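Local coordinates for cellulase IBT99 (Metagenomes, PDB 6WBT), which probably hydrolyses 6-phospho-alpha-glucosides as a family 4 glycosidase, binding NAD, a manganese ion and glucose 6-phosphate, at residues Tyr16-Arg28 / Ile52-Val64. Sequence-based numbering, arbitrary orientation.
With NAD (nicotinamide-adenine-dinucleotide), chain G.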
# COMPACT_ATOMS: atom_id res chain seq x y z
N TYR A 16 -16.54 13.01 37.38
CA TYR A 16 -17.61 12.83 36.40
C TYR A 16 -18.55 11.69 36.76
O TYR A 16 -19.51 11.44 36.02
CB TYR A 16 -17.02 12.59 35.01
CG TYR A 16 -16.15 13.71 34.50
CD1 TYR A 16 -14.76 13.62 34.55
CD2 TYR A 16 -16.71 14.87 33.97
CE1 TYR A 16 -13.96 14.65 34.09
CE2 TYR A 16 -15.92 15.90 33.51
CZ TYR A 16 -14.55 15.79 33.57
OH TYR A 16 -13.75 16.81 33.10
N THR A 17 -18.31 10.99 37.87
CA THR A 17 -19.16 9.86 38.23
C THR A 17 -20.59 10.27 38.54
O THR A 17 -21.52 9.65 37.99
CB THR A 17 -18.53 9.09 39.40
OG1 THR A 17 -17.24 8.60 39.02
CG2 THR A 17 -19.41 7.92 39.81
N PRO A 18 -20.87 11.29 39.37
CA PRO A 18 -22.27 11.69 39.57
C PRO A 18 -22.95 12.18 38.31
O PRO A 18 -24.18 12.14 38.23
CB PRO A 18 -22.17 12.81 40.62
CG PRO A 18 -20.86 12.60 41.29
CD PRO A 18 -19.96 12.07 40.22
N GLY A 19 -22.18 12.65 37.32
CA GLY A 19 -22.80 13.13 36.09
C GLY A 19 -23.30 12.00 35.21
O GLY A 19 -24.45 12.01 34.76
N ILE A 20 -22.44 11.00 34.95
CA ILE A 20 -22.83 9.92 34.06
C ILE A 20 -23.81 8.96 34.73
O ILE A 20 -24.54 8.25 34.03
CB ILE A 20 -21.59 9.14 33.56
CG1 ILE A 20 -21.05 8.22 34.65
CG2 ILE A 20 -20.52 10.11 33.09
CD1 ILE A 20 -20.14 7.13 34.13
N VAL A 21 -23.84 8.91 36.06
CA VAL A 21 -24.84 8.10 36.75
C VAL A 21 -26.24 8.65 36.47
O VAL A 21 -27.17 7.89 36.17
CB VAL A 21 -24.55 8.03 38.26
CG1 VAL A 21 -25.76 7.52 39.01
CG2 VAL A 21 -23.35 7.13 38.52
N LYS A 22 -26.39 9.97 36.56
CA LYS A 22 -27.68 10.58 36.25
C LYS A 22 -28.01 10.46 34.77
O LYS A 22 -29.17 10.22 34.41
CB LYS A 22 -27.67 12.05 36.69
CG LYS A 22 -29.05 12.69 36.77
CD LYS A 22 -29.40 13.44 35.50
CE LYS A 22 -30.77 14.10 35.62
NZ LYS A 22 -31.15 14.82 34.37
N ASP A 23 -27.01 10.61 33.90
CA ASP A 23 -27.25 10.44 32.47
C ASP A 23 -27.58 8.99 32.13
O ASP A 23 -28.27 8.74 31.13
CB ASP A 23 -26.03 10.92 31.68
CG ASP A 23 -25.91 12.43 31.66
OD1 ASP A 23 -26.89 13.10 31.25
OD2 ASP A 23 -24.85 12.95 32.06
N LEU A 24 -27.09 8.04 32.92
CA LEU A 24 -27.46 6.64 32.71
C LEU A 24 -28.85 6.33 33.24
O LEU A 24 -29.58 5.53 32.65
CB LEU A 24 -26.42 5.72 33.37
CG LEU A 24 -26.64 4.22 33.22
CD1 LEU A 24 -26.60 3.81 31.75
CD2 LEU A 24 -25.62 3.44 34.03
N LEU A 25 -29.25 6.97 34.35
CA LEU A 25 -30.58 6.77 34.90
C LEU A 25 -31.66 7.41 34.04
O LEU A 25 -32.81 6.96 34.07
CB LEU A 25 -30.66 7.32 36.32
CG LEU A 25 -29.81 6.60 37.38
CD1 LEU A 25 -29.98 7.25 38.74
CD2 LEU A 25 -30.16 5.12 37.43
N ASP A 26 -31.32 8.45 33.27
CA ASP A 26 -32.30 9.07 32.38
C ASP A 26 -32.67 8.18 31.20
O ASP A 26 -33.63 8.50 30.49
CB ASP A 26 -31.76 10.40 31.85
CG ASP A 26 -31.61 11.44 32.94
OD1 ASP A 26 -32.31 11.33 33.97
OD2 ASP A 26 -30.80 12.37 32.77
N GLN A 27 -31.94 7.09 30.97
CA GLN A 27 -32.27 6.14 29.92
C GLN A 27 -32.70 4.81 30.53
O GLN A 27 -32.24 3.75 30.11
CB GLN A 27 -31.09 5.95 28.97
CG GLN A 27 -30.62 7.23 28.30
CD GLN A 27 -31.64 7.78 27.33
OE1 GLN A 27 -31.93 8.98 27.33
NE2 GLN A 27 -32.19 6.91 26.49
N ARG A 28 -33.58 4.88 31.53
CA ARG A 28 -33.92 3.69 32.30
C ARG A 28 -34.79 2.72 31.51
O ARG A 28 -34.69 1.51 31.71
CB ARG A 28 -34.61 4.10 33.60
CG ARG A 28 -34.43 3.13 34.75
CD ARG A 28 -34.49 3.85 36.09
NE ARG A 28 -35.73 4.60 36.27
CZ ARG A 28 -35.84 5.92 36.11
NH1 ARG A 28 -34.79 6.64 35.76
NH2 ARG A 28 -37.01 6.51 36.29
N ILE A 52 -22.66 10.97 46.95
CA ILE A 52 -23.39 11.77 45.98
C ILE A 52 -24.16 10.88 45.01
O ILE A 52 -25.29 11.20 44.62
CB ILE A 52 -22.42 12.71 45.23
CG1 ILE A 52 -21.47 13.39 46.22
CG2 ILE A 52 -23.20 13.76 44.44
CD1 ILE A 52 -20.44 14.25 45.55
N VAL A 53 -23.56 9.75 44.62
CA VAL A 53 -24.24 8.83 43.71
C VAL A 53 -25.51 8.29 44.35
O VAL A 53 -26.55 8.16 43.69
CB VAL A 53 -23.29 7.69 43.30
CG1 VAL A 53 -23.99 6.71 42.38
CG2 VAL A 53 -22.04 8.25 42.63
N LYS A 54 -25.46 7.99 45.65
CA LYS A 54 -26.67 7.58 46.36
C LYS A 54 -27.70 8.71 46.39
O LYS A 54 -28.90 8.46 46.27
CB LYS A 54 -26.33 7.14 47.78
CG LYS A 54 -25.50 5.86 47.85
CD LYS A 54 -24.97 5.62 49.25
CE LYS A 54 -24.05 4.41 49.28
NZ LYS A 54 -23.44 4.21 50.63
N GLU A 55 -27.23 9.95 46.54
CA GLU A 55 -28.15 11.09 46.51
C GLU A 55 -28.72 11.31 45.12
O GLU A 55 -29.87 11.74 44.98
CB GLU A 55 -27.43 12.35 47.01
CG GLU A 55 -28.35 13.38 47.65
CD GLU A 55 -28.91 12.90 48.98
OE1 GLU A 55 -30.04 13.32 49.33
OE2 GLU A 55 -28.24 12.10 49.66
N VAL A 56 -27.94 11.04 44.08
CA VAL A 56 -28.45 11.12 42.71
C VAL A 56 -29.46 10.00 42.46
O VAL A 56 -30.51 10.22 41.85
CB VAL A 56 -27.29 11.08 41.70
CG1 VAL A 56 -27.83 10.99 40.28
CG2 VAL A 56 -26.41 12.30 41.86
N ILE A 57 -29.15 8.79 42.92
CA ILE A 57 -30.09 7.68 42.79
C ILE A 57 -31.36 7.97 43.57
O ILE A 57 -32.47 7.69 43.10
CB ILE A 57 -29.43 6.37 43.25
CG1 ILE A 57 -28.36 5.93 42.24
CG2 ILE A 57 -30.46 5.27 43.45
CD1 ILE A 57 -27.65 4.65 42.62
N LYS A 58 -31.23 8.56 44.76
CA LYS A 58 -32.40 8.89 45.57
C LYS A 58 -33.26 9.97 44.93
O LYS A 58 -34.44 10.10 45.29
CB LYS A 58 -31.95 9.33 46.96
CG LYS A 58 -33.06 9.38 48.00
CD LYS A 58 -33.92 8.13 47.95
CE LYS A 58 -34.67 7.92 49.25
NZ LYS A 58 -33.75 7.55 50.36
N THR A 59 -32.72 10.73 43.98
CA THR A 59 -33.44 11.83 43.35
C THR A 59 -34.06 11.46 42.01
O THR A 59 -35.19 11.88 41.73
CB THR A 59 -32.50 13.03 43.15
OG1 THR A 59 -31.75 13.25 44.36
CG2 THR A 59 -33.29 14.28 42.82
N GLU A 60 -33.37 10.68 41.19
CA GLU A 60 -33.85 10.36 39.85
C GLU A 60 -34.51 8.99 39.75
O GLU A 60 -35.54 8.86 39.07
CB GLU A 60 -32.69 10.42 38.84
CG GLU A 60 -31.92 11.73 38.87
CD GLU A 60 -32.82 12.95 38.78
OE1 GLU A 60 -32.72 13.83 39.66
OE2 GLU A 60 -33.64 13.02 37.83
N ALA A 61 -33.96 7.97 40.40
CA ALA A 61 -34.51 6.62 40.32
C ALA A 61 -34.14 5.82 41.56
O ALA A 61 -33.08 5.18 41.59
CB ALA A 61 -34.02 5.91 39.06
N PRO A 62 -34.98 5.83 42.61
CA PRO A 62 -34.60 5.15 43.86
C PRO A 62 -34.65 3.64 43.80
O PRO A 62 -34.23 2.99 44.76
CB PRO A 62 -35.62 5.70 44.87
CG PRO A 62 -36.82 6.01 44.03
CD PRO A 62 -36.29 6.49 42.71
N GLU A 63 -35.14 3.05 42.71
CA GLU A 63 -35.26 1.60 42.61
C GLU A 63 -33.99 0.93 42.10
O GLU A 63 -33.97 -0.30 41.97
CB GLU A 63 -36.44 1.22 41.70
CG GLU A 63 -36.18 1.44 40.21
CD GLU A 63 -36.39 2.87 39.77
OE1 GLU A 63 -36.51 3.76 40.65
OE2 GLU A 63 -36.43 3.12 38.55
N VAL A 64 -32.94 1.69 41.81
CA VAL A 64 -31.69 1.14 41.31
C VAL A 64 -30.77 0.87 42.49
O VAL A 64 -30.43 1.79 43.25
CB VAL A 64 -31.03 2.09 40.30
CG1 VAL A 64 -29.71 1.52 39.82
CG2 VAL A 64 -31.97 2.35 39.13
PA NAD G . -10.30 12.06 39.11
O1A NAD G . -8.84 12.11 39.42
O2A NAD G . -11.19 13.05 39.78
O5B NAD G . -10.84 10.58 39.38
C5B NAD G . -10.20 9.45 38.73
C4B NAD G . -10.50 8.19 39.50
O4B NAD G . -9.81 7.06 38.89
C3B NAD G . -10.06 8.18 40.98
O3B NAD G . -11.14 7.73 41.79
C2B NAD G . -8.92 7.17 40.99
O2B NAD G . -8.69 6.57 42.25
C1B NAD G . -9.40 6.20 39.92
N9A NAD G . -8.38 5.30 39.41
C8A NAD G . -7.05 5.59 39.22
N7A NAD G . -6.35 4.58 38.76
C5A NAD G . -7.28 3.55 38.66
C6A NAD G . -7.15 2.21 38.24
N6A NAD G . -6.01 1.66 37.83
N1A NAD G . -8.27 1.44 38.26
C2A NAD G . -9.42 2.00 38.67
N3A NAD G . -9.65 3.24 39.09
C4A NAD G . -8.53 3.98 39.06
O3 NAD G . -10.50 12.20 37.52
PN NAD G . -11.53 13.04 36.63
O1N NAD G . -12.92 12.76 37.09
O2N NAD G . -11.07 14.46 36.58
O5D NAD G . -11.30 12.36 35.20
C5D NAD G . -11.44 10.92 35.11
C4D NAD G . -10.93 10.45 33.78
O4D NAD G . -11.84 10.87 32.74
C3D NAD G . -9.56 11.00 33.35
O3D NAD G . -8.76 9.96 32.82
C2D NAD G . -9.97 12.00 32.26
O2D NAD G . -8.92 12.37 31.38
C1D NAD G . -11.09 11.22 31.59
N1N NAD G . -11.93 12.08 30.71
C2N NAD G . -11.82 11.97 29.35
C3N NAD G . -12.57 12.77 28.51
C7N NAD G . -12.45 12.56 27.02
O7N NAD G . -12.52 13.52 26.26
N7N NAD G . -12.30 11.31 26.59
C4N NAD G . -13.42 13.73 29.07
C5N NAD G . -13.55 13.81 30.44
C6N NAD G . -12.80 12.97 31.24
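In the NAD-binding Rossmann fold of this family 4 glycosidase, helix 17-25 follows the first strand, 5-10, and packs beside the next helix, 43-60, so that V21 meets V53 and L25 meets I57. The axes of 17-25 and 52-60 come within 9.4 Å and cross at -23°, their N-to-C directions running the same way. Beta-branched valines suit the interface, filling it with short, rigid methyls: CG1 and CG2 of V21 straddle V53 CG1, each at 3.9 Å. V56 CG1 lies against K22 CB at 3.7 Å. At the cofactor end P18, whose missing N-H costs nothing in the first turn of a helix, lays its ring against I52 CG2; both also touch I298. Strand 33-39 backs T17 and V53 through L38. Just ahead of the helix, Y16 turns a ring face to NAD C5N and also touches glucose 6-phosphate.

Towards the other end, L25 forks: CD1 reaches I57, and CD2 meets V64 CG2 at 3.7 Å, beyond the helix. K22 serves two partners, its aliphatic CG lying on E60 CG while NZ forms a salt bridge to D26 OD2 (2.9 Å) one turn on, which may ease the closeness of the D26 and E60 carboxylates.

R28 closes this end with a salt bridge from NE to E63 OE2 (2.8 Å), the two planes 76° apart. A leucine here would probably leave the E63 carboxylate without its cationic mate and the turn 61-64 less firmly held. The bend at chi3 (57°) turns one guanidinium face onto A61 CB, a methyl small enough for that place.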